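PDB 6GRI: microcin B17-processing protein McbB from Escherichia coli, which is needed to process the inactive microcin B17 precursor McbA into the active peptide, as part of the McbBCD microcin synthetase complex. Local coordinates for the zinc ion site. Residues are numbered along the deposited sequence; one frame, centred on the assembly and turned at random.

The zinc ion site. Residues 191-192, 194-195, 286-287, 290, 292. With ZN (zinc ion), chain B.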
# COMPACT_ATOMS: atom_id res chain seq x y z
N PRO A 191 -8.21 -10.85 -13.21
CA PRO A 191 -7.01 -11.65 -13.00
C PRO A 191 -7.24 -13.15 -12.75
O PRO A 191 -8.17 -13.53 -12.03
CB PRO A 191 -6.40 -11.01 -11.76
CG PRO A 191 -6.77 -9.57 -11.90
CD PRO A 191 -8.15 -9.57 -12.48
N CYS A 192 -6.38 -13.97 -13.34
CA CYS A 192 -6.44 -15.42 -13.20
C CYS A 192 -5.68 -15.90 -11.96
O CYS A 192 -5.13 -15.10 -11.23
CB CYS A 192 -5.82 -16.06 -14.44
SG CYS A 192 -4.02 -16.05 -14.41
N PHE A 194 -2.79 -17.25 -11.68
CA PHE A 194 -1.34 -17.02 -11.71
C PHE A 194 -0.97 -15.57 -11.40
O PHE A 194 0.12 -15.31 -10.88
CB PHE A 194 -0.75 -17.50 -13.04
CG PHE A 194 -0.88 -18.98 -13.22
CD1 PHE A 194 -0.11 -19.83 -12.46
CD2 PHE A 194 -1.78 -19.51 -14.11
CE1 PHE A 194 -0.23 -21.19 -12.59
CE2 PHE A 194 -1.92 -20.87 -14.24
CZ PHE A 194 -1.14 -21.72 -13.48
N CYS A 195 -1.87 -14.65 -11.74
CA CYS A 195 -1.79 -13.28 -11.24
C CYS A 195 -1.84 -13.20 -9.70
O CYS A 195 -1.15 -12.37 -9.11
CB CYS A 195 -2.92 -12.43 -11.85
SG CYS A 195 -2.71 -12.09 -13.62
N HIS A 286 -3.35 -7.62 -12.55
CA HIS A 286 -2.75 -8.51 -13.53
C HIS A 286 -1.22 -8.50 -13.39
O HIS A 286 -0.60 -7.44 -13.32
CB HIS A 286 -3.15 -8.10 -14.95
CG HIS A 286 -4.60 -8.33 -15.24
ND1 HIS A 286 -5.51 -7.30 -15.32
CD2 HIS A 286 -5.30 -9.47 -15.41
CE1 HIS A 286 -6.71 -7.80 -15.56
NE2 HIS A 286 -6.61 -9.12 -15.61
N TRP A 287 -0.65 -9.70 -13.26
CA TRP A 287 0.81 -9.91 -13.37
C TRP A 287 1.28 -9.58 -14.79
O TRP A 287 0.74 -10.08 -15.77
CB TRP A 287 1.14 -11.37 -13.02
CG TRP A 287 2.58 -11.74 -12.99
CD1 TRP A 287 3.61 -10.97 -12.57
CD2 TRP A 287 3.15 -13.02 -13.34
NE1 TRP A 287 4.79 -11.67 -12.67
CE2 TRP A 287 4.54 -12.93 -13.12
CE3 TRP A 287 2.62 -14.22 -13.83
CZ2 TRP A 287 5.41 -14.00 -13.38
CZ3 TRP A 287 3.49 -15.29 -14.08
CH2 TRP A 287 4.87 -15.17 -13.86
N CYS A 290 1.95 -12.71 -16.89
CA CYS A 290 0.83 -13.64 -17.15
C CYS A 290 0.17 -13.41 -18.49
O CYS A 290 0.17 -12.30 -19.00
CB CYS A 290 -0.23 -13.48 -16.08
SG CYS A 290 -1.42 -14.82 -16.00
N CYS A 292 -3.20 -14.44 -19.22
CA CYS A 292 -4.66 -14.45 -19.14
C CYS A 292 -5.38 -13.34 -19.96
O CYS A 292 -6.49 -13.57 -20.43
CB CYS A 292 -5.15 -14.45 -17.67
SG CYS A 292 -4.67 -13.04 -16.63
ZN ZN B . -3.31 -13.93 -14.98
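Four cysteine sulfurs hold the zinc ion in a near-tetrahedral cage, a setting typical of structural zinc. SG of Cys192 lies 2.3 Å from ZN and SG of Cys195 2.4 Å from it; together they form a CxxC motif. Cys290 and Cys292, separated by one residue, bring the other pair of sulfurs from the opposite side. The angle at the metal is widest, 131°, between the sulfurs of the CxxC pair, and narrowest, 91°, between those of Cys192 and Cys290. Soft, polarisable thiolates suit zinc, and the four cysteines use three side-chain positions: Cys192 and Cys292 place SG between the backbone N and the carbonyl carbon, Cys195 places it anti to the carbonyl carbon and beside the N, and Cys290 anti to the N (chi1 -165°).

In the second shell, the backbone N of Trp287 donates a hydrogen bond to Cys195 SG over 3.2 Å, which may temper the negative charge on that sulfur. The broad Trp287 indole seems suited to offer a flat face for the Cys290 backbone, whose N lies 3.3 Å above the ring plane, toward its rim. Pro191, whose ring stiffens the approach to Cys192, lays CG over one face of the His286 imidazole, a flat surface likely to support it.

Cys192 immediately precedes helix 193-204 and Cys195 lies in its first turn, whereas Cys290 and Cys292 belong to the C-terminal loop after strand 279-282. The zinc thus pins the chain's tail to the start of that helix.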